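Local coordinates for protein endo-beta-1,4-glucanase (Bacillus licheniformis, PDB 2JEN) that hydrolyses beta-1,4-glucosidic bonds in the backbone of xyloglucan, a plant cell-wall polysaccharide, as a family 12 glycoside hydrolase, at residues A[158-172]-A[180-192]. The protein carries 1 engineered substitution. Numbering follows the deposited sequence. Where two conformers were deposited one is given.
Sequences IWLNNTNAGPAGSYV and HSWKVYKGYIDAG. With GLC (alpha-D-glucopyranose), chain C; GLC (alpha-D-glucopyranose), chain B; XYS (alpha-D-xylopyranose), chain D; XYS (alpha-D-xylopyranose), chain E.
P167 CG sits over one face of the Y185 ring, 3.3 Å from its centroid and only 9° off the normal, a well-centred CH-pi contact. The opposite face receives the edge of Y171 in a T-shaped pair, planes at 60°, with Y171 CD1 3.9 Å from Y185 CZ. The Y171 ring reaches beyond Y185 because its CG is turned away from the backbone N (chi1 176°), setting Y171 CE1 3.8 Å from K183 CB. A separate apolar patch forms where I158 CG2 meets W182 CZ3 at 3.4 Å, while L160 CD2 and the carbonyl O of W159 approach the indole edge. With an alanine at Y185, P167 CG and the edge of Y171 would probably lose the faces they pack on, opening a gap between them and leaving the Y171 ring freer to turn. Backbone bonds close the hairpin of strands 170-177 and 180-192: S170 and K186 bond reciprocally, and V172 N reaches V184 O at 2.8 Å. A CB on G169 would run into K186 O and G187 N, and one on G187 into G169 CA. Farther out, one water accepts from both N162 ND2 and K183 NZ. G166 O takes a hydrogen bond from O2 of the chain C glucose (2.6 Å), and G166 N gives a weak one to the chain D xylose O5. Ring packing and strand pairing thus probably help hold the 166-168 loop against the sugars, which it bonds here through the backbone of G166.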
ATOM      1  N   ILE A 158       5.526  -6.932 -33.247  1.00 10.81           N
ATOM      2  CA  ILE A 158       6.957  -6.874 -33.517  1.00 11.03           C
ATOM      3  C   ILE A 158       7.654  -6.945 -32.186  1.00 10.26           C
ATOM      4  O   ILE A 158       7.684  -5.946 -31.443  1.00 10.92           O
ATOM      5  CB  ILE A 158       7.358  -5.643 -34.348  1.00 11.83           C
ATOM      6  CG1 ILE A 158       6.519  -5.507 -35.623  1.00 12.16           C
ATOM      7  CG2 ILE A 158       8.872  -5.694 -34.640  1.00 12.56           C
ATOM      8  CD1 ILE A 158       6.760  -4.277 -36.426  1.00 13.64           C
ATOM      9  N   TRP A 159       8.199  -8.100 -31.864  1.00 10.69           N
ATOM     10  CA  TRP A 159       8.800  -8.355 -30.567  1.00  9.91           C
ATOM     11  C   TRP A 159      10.293  -8.025 -30.584  1.00 10.47           C
ATOM     12  O   TRP A 159      11.077  -8.643 -31.317  1.00 12.22           O
ATOM     13  CB  TRP A 159       8.650  -9.806 -30.101  1.00 11.06           C
ATOM     14  CG  TRP A 159       7.264 -10.358 -29.972  1.00 11.09           C
ATOM     15  CD1 TRP A 159       6.128 -10.003 -30.651  1.00 11.94           C
ATOM     16  CD2 TRP A 159       6.911 -11.465 -29.148  1.00 10.24           C
ATOM     17  NE1 TRP A 159       5.077 -10.805 -30.255  1.00 12.45           N
ATOM     18  CE2 TRP A 159       5.543 -11.716 -29.342  1.00 11.54           C
ATOM     19  CE3 TRP A 159       7.620 -12.262 -28.269  1.00 11.28           C
ATOM     20  CZ2 TRP A 159       4.868 -12.741 -28.679  1.00 12.34           C
ATOM     21  CZ3 TRP A 159       6.935 -13.285 -27.596  1.00 12.05           C
ATOM     22  CH2 TRP A 159       5.575 -13.510 -27.834  1.00 11.63           C
ATOM     23  N   LEU A 160      10.681  -7.048 -29.775  1.00 10.58           N
ATOM     24  CA  LEU A 160      12.073  -6.686 -29.572  1.00 10.85           C
ATOM     25  C   LEU A 160      12.702  -7.467 -28.442  1.00 11.88           C
ATOM     26  O   LEU A 160      13.924  -7.538 -28.349  1.00 12.24           O
ATOM     27  CB  LEU A 160      12.190  -5.197 -29.321  1.00 10.97           C
ATOM     28  CG  LEU A 160      11.687  -4.269 -30.411  1.00 11.09           C
ATOM     29  CD1 LEU A 160      11.953  -2.797 -30.066  1.00 12.71           C
ATOM     30  CD2 LEU A 160      12.219  -4.617 -31.817  1.00 13.76           C
ATOM     31  N   ASN A 161      11.867  -8.048 -27.574  1.00 10.82           N
ATOM     32  CA  ASN A 161      12.338  -8.891 -26.495  1.00 11.34           C
ATOM     33  C   ASN A 161      11.396 -10.063 -26.391  1.00 11.86           C
ATOM     34  O   ASN A 161      10.179  -9.878 -26.400  1.00 11.76           O
ATOM     35  CB  ASN A 161      12.345  -8.111 -25.162  1.00 12.01           C
ATOM     36  CG  ASN A 161      12.815  -8.948 -23.965  1.00 11.34           C
ATOM     37  OD1 ASN A 161      12.167  -9.931 -23.608  1.00 13.51           O
ATOM     38  ND2 ASN A 161      13.934  -8.552 -23.356  1.00 12.75           N
ATOM     39  N   ASN A 162      11.954 -11.277 -26.282  1.00 11.86           N
ATOM     40  CA  ASN A 162      11.196 -12.465 -25.911  1.00 11.51           C
ATOM     41  C   ASN A 162      11.911 -13.078 -24.731  1.00 12.88           C
ATOM     42  O   ASN A 162      13.087 -13.487 -24.866  1.00 14.07           O
ATOM     43  CB  ASN A 162      11.127 -13.489 -27.074  1.00 12.24           C
ATOM     44  CG  ASN A 162      10.293 -14.672 -26.757  1.00 13.16           C
ATOM     45  OD1 ASN A 162       9.651 -14.724 -25.700  1.00 14.26           O
ATOM     46  ND2 ASN A 162      10.340 -15.694 -27.627  1.00 15.72           N
ATOM     47  N   THR A 163      11.259 -13.142 -23.567  1.00 11.55           N
ATOM     48  CA  THR A 163      11.831 -13.768 -22.398  1.00 11.86           C
ATOM     49  C   THR A 163      10.928 -14.895 -21.944  1.00 11.67           C
ATOM     50  O   THR A 163       9.924 -14.703 -21.259  1.00 11.93           O
ATOM     51  CB  THR A 163      12.091 -12.742 -21.285  1.00 11.77           C
ATOM     52  OG1 THR A 163      13.026 -11.762 -21.778  1.00 12.42           O
ATOM     53  CG2 THR A 163      12.682 -13.425 -20.041  1.00 13.55           C
ATOM     54  N   ASN A 164      11.274 -16.096 -22.402  1.00 12.54           N
ATOM     55  CA  ASN A 164      10.611 -17.346 -22.049  1.00 13.03           C
ATOM     56  C   ASN A 164       9.233 -17.512 -22.657  1.00 13.26           C
ATOM     57  O   ASN A 164       8.499 -18.428 -22.277  1.00 14.58           O
ATOM     58  CB  ASN A 164      10.571 -17.587 -20.535  1.00 13.35           C
ATOM     59  CG  ASN A 164      11.933 -17.567 -19.905  1.00 14.38           C
ATOM     60  OD1 ASN A 164      12.837 -18.273 -20.364  1.00 20.03           O
ATOM     61  ND2 ASN A 164      12.100 -16.775 -18.846  1.00 16.63           N
ATOM     62  N   ALA A 165       8.881 -16.644 -23.594  1.00 13.26           N
ATOM     63  CA  ALA A 165       7.545 -16.679 -24.175  1.00 13.39           C
ATOM     64  C   ALA A 165       7.548 -17.209 -25.589  1.00 13.76           C
ATOM     65  O   ALA A 165       8.577 -17.677 -26.106  1.00 15.07           O
ATOM     66  CB  ALA A 165       6.850 -15.263 -24.119  1.00 13.92           C
ATOM     67  N   GLY A 166       6.376 -17.178 -26.198  1.00 14.14           N
ATOM     68  CA  GLY A 166       6.230 -17.542 -27.594  1.00 15.22           C
ATOM     69  C   GLY A 166       4.908 -17.026 -28.107  1.00 15.24           C
ATOM     70  O   GLY A 166       3.993 -16.771 -27.330  1.00 15.16           O
ATOM     71  N   PRO A 167       4.806 -16.815 -29.415  1.00 15.29           N
ATOM     72  CA  PRO A 167       3.697 -16.141 -30.001  1.00 14.20           C
ATOM     73  C   PRO A 167       2.521 -17.035 -30.348  1.00 14.56           C
ATOM     74  O   PRO A 167       2.603 -18.281 -30.255  1.00 15.71           O
ATOM     75  CB  PRO A 167       4.312 -15.544 -31.267  1.00 15.42           C
ATOM     76  CG  PRO A 167       5.259 -16.611 -31.692  1.00 16.87           C
ATOM     77  CD  PRO A 167       5.877 -17.062 -30.401  1.00 17.47           C
ATOM     78  N   ALA A 168       1.439 -16.396 -30.777  1.00 13.90           N
ATOM     79  CA  ALA A 168       0.264 -17.097 -31.261  1.00 14.10           C
ATOM     80  C   ALA A 168       0.558 -17.593 -32.673  1.00 14.21           C
ATOM     81  O   ALA A 168       1.291 -16.971 -33.452  1.00 14.94           O
ATOM     82  CB  ALA A 168      -0.920 -16.174 -31.280  1.00 15.19           C
ATOM     83  N   GLY A 169      -0.044 -18.708 -33.011  1.00 14.44           N
ATOM     84  CA  GLY A 169       0.029 -19.216 -34.369  1.00 15.00           C
ATOM     85  C   GLY A 169       1.227 -20.082 -34.619  1.00 15.10           C
ATOM     86  O   GLY A 169       1.880 -20.588 -33.685  1.00 17.71           O
ATOM     87  N   SER A 170       1.527 -20.273 -35.903  1.00 13.49           N
ATOM     88  CA  SER A 170       2.551 -21.211 -36.320  0.50 13.32           C
ATOM     89  C   SER A 170       3.690 -20.494 -37.030  1.00 12.41           C
ATOM     90  O   SER A 170       3.497 -19.494 -37.724  1.00 12.98           O
ATOM     91  CB  SER A 170       1.972 -22.288 -37.244  0.50 14.08           C
ATOM     92  OG  SER A 170       1.155 -23.160 -36.492  0.50 12.69           O
ATOM     93  N   TYR A 171       4.882 -21.019 -36.838  1.00 13.12           N
ATOM     94  CA  TYR A 171       6.079 -20.478 -37.447  1.00 13.29           C
ATOM     95  C   TYR A 171       6.058 -20.642 -38.966  1.00 13.76           C
ATOM     96  O   TYR A 171       5.824 -21.742 -39.476  1.00 14.71           O
ATOM     97  CB  TYR A 171       7.302 -21.194 -36.874  1.00 14.12           C
ATOM     98  CG  TYR A 171       8.620 -20.791 -37.501  1.00 12.83           C
ATOM     99  CD1 TYR A 171       9.163 -19.524 -37.360  1.00 13.46           C
ATOM    100  CD2 TYR A 171       9.312 -21.697 -38.291  1.00 14.35           C
ATOM    101  CE1 TYR A 171      10.372 -19.191 -37.947  1.00 12.98           C
ATOM    102  CE2 TYR A 171      10.510 -21.356 -38.879  1.00 14.18           C
ATOM    103  CZ  TYR A 171      11.031 -20.113 -38.709  1.00 13.79           C
ATOM    104  OH  TYR A 171      12.269 -19.807 -39.279  1.00 15.35           O
ATOM    105  N   VAL A 172       6.379 -19.564 -39.661  1.00 12.93           N
ATOM    106  CA  VAL A 172       6.409 -19.506 -41.108  1.00 13.06           C
ATOM    107  C   VAL A 172       7.842 -19.629 -41.630  1.00 13.27           C
ATOM    108  O   VAL A 172       8.197 -20.599 -42.337  1.00 14.61           O
ATOM    109  CB  VAL A 172       5.773 -18.202 -41.624  1.00 13.22           C
ATOM    110  CG1 VAL A 172       5.780 -18.198 -43.160  1.00 15.01           C
ATOM    111  CG2 VAL A 172       4.339 -18.036 -41.078  1.00 14.81           C
ATOM    112  N   HIS A 180      16.952  -6.009 -39.527  1.00 16.48           N
ATOM    113  CA  HIS A 180      16.854  -6.960 -38.426  1.00 15.38           C
ATOM    114  C   HIS A 180      16.327  -8.290 -38.978  1.00 14.46           C
ATOM    115  O   HIS A 180      15.566  -8.307 -39.945  1.00 14.90           O
ATOM    116  CB  HIS A 180      15.852  -6.462 -37.371  1.00 15.06           C
ATOM    117  CG  HIS A 180      16.182  -5.134 -36.750  1.00 15.70           C
ATOM    118  ND1 HIS A 180      16.750  -5.028 -35.503  1.00 18.15           N
ATOM    119  CD2 HIS A 180      16.025  -3.870 -37.203  1.00 15.76           C
ATOM    120  CE1 HIS A 180      16.908  -3.751 -35.206  1.00 17.74           C
ATOM    121  NE2 HIS A 180      16.476  -3.022 -36.218  1.00 17.34           N
ATOM    122  N   SER A 181      16.674  -9.372 -38.298  1.00 13.91           N
ATOM    123  CA  SER A 181      16.107 -10.694 -38.600  1.00 13.88           C
ATOM    124  C   SER A 181      14.964 -11.030 -37.657  1.00 13.36           C
ATOM    125  O   SER A 181      15.098 -10.884 -36.441  1.00 14.24           O
ATOM    126  CB  SER A 181      17.164 -11.769 -38.486  1.00 15.04           C
ATOM    127  OG  SER A 181      18.152 -11.513 -39.492  1.00 18.79           O
ATOM    128  N   TRP A 182      13.886 -11.580 -38.215  1.00 12.88           N
ATOM    129  CA  TRP A 182      12.634 -11.837 -37.508  1.00 12.34           C
ATOM    130  C   TRP A 182      12.136 -13.231 -37.824  1.00 12.30           C
ATOM    131  O   TRP A 182      12.050 -13.623 -38.991  1.00 14.10           O
ATOM    132  CB  TRP A 182      11.549 -10.865 -37.974  1.00 12.51           C
ATOM    133  CG  TRP A 182      11.952  -9.414 -37.970  1.00 12.86           C
ATOM    134  CD1 TRP A 182      12.409  -8.728 -39.023  1.00 13.12           C
ATOM    135  CD2 TRP A 182      11.952  -8.513 -36.867  1.00 12.85           C
ATOM    136  NE1 TRP A 182      12.714  -7.450 -38.675  1.00 13.68           N
ATOM    137  CE2 TRP A 182      12.425  -7.282 -37.347  1.00 12.41           C
ATOM    138  CE3 TRP A 182      11.581  -8.624 -35.514  1.00 12.98           C
ATOM    139  CZ2 TRP A 182      12.586  -6.165 -36.511  1.00 12.88           C
ATOM    140  CZ3 TRP A 182      11.742  -7.532 -34.696  1.00 12.36           C
ATOM    141  CH2 TRP A 182      12.200  -6.307 -35.188  1.00 13.09           C
ATOM    142  N   LYS A 183      11.732 -13.962 -36.796  1.00 12.72           N
ATOM    143  CA  LYS A 183      10.944 -15.187 -36.987  1.00 12.43           C
ATOM    144  C   LYS A 183       9.482 -14.773 -37.146  1.00 12.18           C
ATOM    145  O   LYS A 183       8.951 -14.047 -36.314  1.00 13.01           O
ATOM    146  CB  LYS A 183      11.104 -16.118 -35.789  1.00 13.32           C
ATOM    147  CG  LYS A 183      12.526 -16.543 -35.565  1.00 16.23           C
ATOM    148  CD  LYS A 183      12.670 -17.287 -34.239  1.00 19.01           C
ATOM    149  CE  LYS A 183      12.658 -16.276 -32.994  1.00 24.29           C
ATOM    150  NZ  LYS A 183      12.993 -16.947 -31.674  1.00 25.93           N
ATOM    151  N   VAL A 184       8.841 -15.206 -38.211  1.00 12.37           N
ATOM    152  CA  VAL A 184       7.492 -14.810 -38.576  1.00 11.55           C
ATOM    153  C   VAL A 184       6.512 -15.915 -38.215  1.00 12.00           C
ATOM    154  O   VAL A 184       6.777 -17.087 -38.499  1.00 11.90           O
ATOM    155  CB  VAL A 184       7.367 -14.521 -40.083  1.00 11.80           C
ATOM    156  CG1 VAL A 184       5.944 -14.153 -40.475  1.00 13.99           C
ATOM    157  CG2 VAL A 184       8.403 -13.503 -40.537  1.00 13.23           C
ATOM    158  N   TYR A 185       5.420 -15.553 -37.560  1.00 11.56           N
ATOM    159  CA  TYR A 185       4.344 -16.442 -37.166  1.00 11.62           C
ATOM    160  C   TYR A 185       3.006 -15.922 -37.651  1.00 11.66           C
ATOM    161  O   TYR A 185       2.784 -14.696 -37.737  1.00 12.11           O
ATOM    162  CB  TYR A 185       4.282 -16.566 -35.649  1.00 13.03           C
ATOM    163  CG  TYR A 185       5.535 -17.159 -35.063  1.00 13.48           C
ATOM    164  CD1 TYR A 185       6.680 -16.401 -34.909  1.00 14.18           C
ATOM    165  CD2 TYR A 185       5.561 -18.472 -34.592  1.00 14.31           C
ATOM    166  CE1 TYR A 185       7.834 -16.940 -34.365  1.00 15.83           C
ATOM    167  CE2 TYR A 185       6.732 -19.010 -34.037  1.00 16.29           C
ATOM    168  CZ  TYR A 185       7.839 -18.238 -33.954  1.00 15.41           C
ATOM    169  OH  TYR A 185       9.012 -18.765 -33.387  1.00 21.07           O
ATOM    170  N   LYS A 186       2.087 -16.833 -37.946  1.00 11.55           N
ATOM    171  CA  LYS A 186       0.745 -16.486 -38.423  1.00 11.73           C
ATOM    172  C   LYS A 186      -0.280 -17.308 -37.655  1.00 12.24           C
ATOM    173  O   LYS A 186      -0.213 -18.530 -37.634  1.00 12.32           O
ATOM    174  CB  LYS A 186       0.627 -16.733 -39.931  1.00 12.37           C
ATOM    175  CG  LYS A 186      -0.746 -16.406 -40.504  1.00 12.87           C
ATOM    176  CD  LYS A 186      -0.784 -16.651 -42.002  1.00 13.10           C
ATOM    177  CE  LYS A 186      -2.057 -16.183 -42.681  1.00 14.42           C
ATOM    178  NZ  LYS A 186      -3.306 -16.864 -42.223  1.00 14.03           N
ATOM    179  N   GLY A 187      -1.232 -16.626 -37.038  1.00 11.89           N
ATOM    180  CA  GLY A 187      -2.339 -17.237 -36.351  1.00 12.43           C
ATOM    181  C   GLY A 187      -3.598 -16.430 -36.486  1.00 12.57           C
ATOM    182  O   GLY A 187      -3.652 -15.460 -37.225  1.00 12.21           O
ATOM    183  N   TYR A 188      -4.597 -16.838 -35.696  1.00 13.17           N
ATOM    184  CA  TYR A 188      -5.911 -16.199 -35.688  1.00 12.07           C
ATOM    185  C   TYR A 188      -6.420 -16.178 -34.270  1.00 12.89           C
ATOM    186  O   TYR A 188      -6.377 -17.197 -33.585  1.00 14.51           O
ATOM    187  CB  TYR A 188      -6.889 -16.948 -36.575  1.00 13.87           C
ATOM    188  CG  TYR A 188      -8.293 -16.390 -36.575  1.00 13.35           C
ATOM    189  CD1 TYR A 188      -9.295 -16.949 -35.790  1.00 13.19           C
ATOM    190  CD2 TYR A 188      -8.603 -15.274 -37.297  1.00 13.56           C
ATOM    191  CE1 TYR A 188     -10.578 -16.429 -35.780  1.00 12.79           C
ATOM    192  CE2 TYR A 188      -9.880 -14.729 -37.282  1.00 13.73           C
ATOM    193  CZ  TYR A 188     -10.870 -15.316 -36.518  1.00 12.85           C
ATOM    194  OH  TYR A 188     -12.152 -14.782 -36.496  1.00 14.25           O
ATOM    195  N   ILE A 189      -6.848 -15.000 -33.818  1.00 12.26           N
ATOM    196  CA  ILE A 189      -7.406 -14.820 -32.471  1.00 13.08           C
ATOM    197  C   ILE A 189      -8.921 -14.753 -32.598  1.00 12.82           C
ATOM    198  O   ILE A 189      -9.474 -13.834 -33.190  1.00 13.84           O
ATOM    199  CB  ILE A 189      -6.867 -13.509 -31.833  1.00 13.09           C
ATOM    200  CG1 ILE A 189      -5.342 -13.488 -31.859  1.00 15.56           C
ATOM    201  CG2 ILE A 189      -7.467 -13.363 -30.420  1.00 14.75           C
ATOM    202  CD1 ILE A 189      -4.696 -14.593 -31.086  1.00 17.91           C
ATOM    203  N   ASP A 190      -9.584 -15.701 -31.962  1.00 14.76           N
ATOM    204  CA  ASP A 190     -11.048 -15.730 -31.913  1.00 15.51           C
ATOM    205  C   ASP A 190     -11.521 -14.896 -30.718  1.00 16.79           C
ATOM    206  O   ASP A 190     -11.232 -15.235 -29.580  1.00 19.02           O
ATOM    207  CB  ASP A 190     -11.494 -17.181 -31.857  1.00 16.12           C
ATOM    208  CG  ASP A 190     -12.989 -17.369 -31.969  1.00 17.85           C
ATOM    209  OD1 ASP A 190     -13.728 -16.457 -31.586  1.00 20.37           O
ATOM    210  OD2 ASP A 190     -13.441 -18.483 -32.364  1.00 20.43           O
ATOM    211  N   ALA A 191     -12.219 -13.798 -30.994  1.00 16.89           N
ATOM    212  CA  ALA A 191     -12.751 -12.872 -29.981  1.00 17.47           C
ATOM    213  C   ALA A 191     -14.248 -13.029 -29.733  1.00 18.81           C
ATOM    214  O   ALA A 191     -14.856 -12.174 -29.074  1.00 21.18           O
ATOM    215  CB  ALA A 191     -12.430 -11.424 -30.370  1.00 18.28           C
ATOM    216  N   GLY A 192     -14.832 -14.123 -30.190  1.00 18.19           N
ATOM    217  CA  GLY A 192     -16.249 -14.425 -29.923  1.00 17.63           C
ATOM    218  C   GLY A 192     -17.190 -13.851 -30.948  1.00 17.16           C
ATOM    219  O   GLY A 192     -16.961 -12.763 -31.458  1.00 17.61           O
TER
HETATM  220  C1  GLC C   2       0.118 -15.754 -26.969  1.00 16.65           C
HETATM  221  C2  GLC C   2       1.022 -14.695 -27.555  1.00 14.05           C
HETATM  222  C3  GLC C   2       0.486 -13.306 -27.309  1.00 15.37           C
HETATM  223  C4  GLC C   2      -0.998 -13.183 -27.663  1.00 16.78           C
HETATM  224  C5  GLC C   2      -1.760 -14.372 -27.053  1.00 17.30           C
HETATM  225  C6  GLC C   2      -3.220 -14.356 -27.497  1.00 20.87           C
HETATM  226  O2  GLC C   2       2.293 -14.792 -26.949  1.00 15.17           O
HETATM  227  O3  GLC C   2       1.219 -12.400 -28.093  1.00 15.22           O
HETATM  228  O4  GLC C   2      -1.500 -11.923 -27.218  1.00 17.82           O
HETATM  229  O5  GLC C   2      -1.191 -15.579 -27.506  1.00 17.36           O
HETATM  230  O6  GLC C   2      -3.966 -15.250 -26.670  1.00 22.66           O
HETATM  231  C1  GLC B   1      -0.078 -21.084 -26.766  1.00 23.47           C
HETATM  232  C2  GLC B   1      -1.177 -20.341 -27.497  1.00 23.54           C
HETATM  233  C3  GLC B   1      -0.708 -18.972 -27.989  1.00 20.39           C
HETATM  234  C4  GLC B   1      -0.027 -18.194 -26.859  1.00 17.22           C
HETATM  235  C5  GLC B   1       1.050 -19.063 -26.235  1.00 17.89           C
HETATM  236  C6  GLC B   1       1.714 -18.376 -25.033  1.00 17.36           C
HETATM  237  O1  GLC B   1      -0.643 -22.210 -26.117  1.00 25.90           O
HETATM  238  O2  GLC B   1      -1.545 -21.087 -28.648  1.00 26.78           O
HETATM  239  O3  GLC B   1      -1.783 -18.224 -28.509  1.00 23.29           O
HETATM  240  O4  GLC B   1       0.620 -17.043 -27.383  1.00 16.56           O
HETATM  241  O5  GLC B   1       0.451 -20.256 -25.746  1.00 21.25           O
HETATM  242  O6  GLC B   1       2.595 -19.323 -24.435  1.00 17.93           O
HETATM  243  C1  XYS D   4       3.980 -19.085 -24.647  1.00 18.15           C
HETATM  244  C2  XYS D   4       4.760 -20.286 -24.177  1.00 18.84           C
HETATM  245  C3  XYS D   4       4.612 -20.447 -22.681  1.00 20.63           C
HETATM  246  C4  XYS D   4       5.013 -19.150 -22.002  1.00 18.01           C
HETATM  247  C5  XYS D   4       4.184 -18.030 -22.600  1.00 16.06           C
HETATM  248  O2  XYS D   4       4.314 -21.465 -24.859  1.00 24.14           O
HETATM  249  O3  XYS D   4       5.395 -21.535 -22.207  1.00 23.51           O
HETATM  250  O4  XYS D   4       4.687 -19.247 -20.623  1.00 22.13           O
HETATM  251  O5  XYS D   4       4.389 -17.915 -24.007  1.00 16.30           O
HETATM  252  C1  XYS E   6     -10.380 -10.414 -27.027  1.00 36.91           C
HETATM  253  C2  XYS E   6     -11.369 -11.010 -26.092  1.00 40.41           C
HETATM  254  C3  XYS E   6     -10.617 -11.941 -25.156  1.00 42.16           C
HETATM  255  C4  XYS E   6      -9.886 -13.018 -25.943  1.00 42.47           C
HETATM  256  C5  XYS E   6      -9.005 -12.348 -26.991  1.00 41.44           C
HETATM  257  O2  XYS E   6     -11.938  -9.984 -25.304  1.00 42.32           O
HETATM  258  O3  XYS E   6     -11.520 -12.496 -24.214  1.00 43.22           O
HETATM  259  O4  XYS E   6      -9.095 -13.741 -25.027  1.00 43.92           O
HETATM  260  O5  XYS E   6      -9.802 -11.424 -27.727  1.00 39.08           O
HETATM  261  O   HOH W   1      12.910 -15.459 -29.324  1.00 25.69           O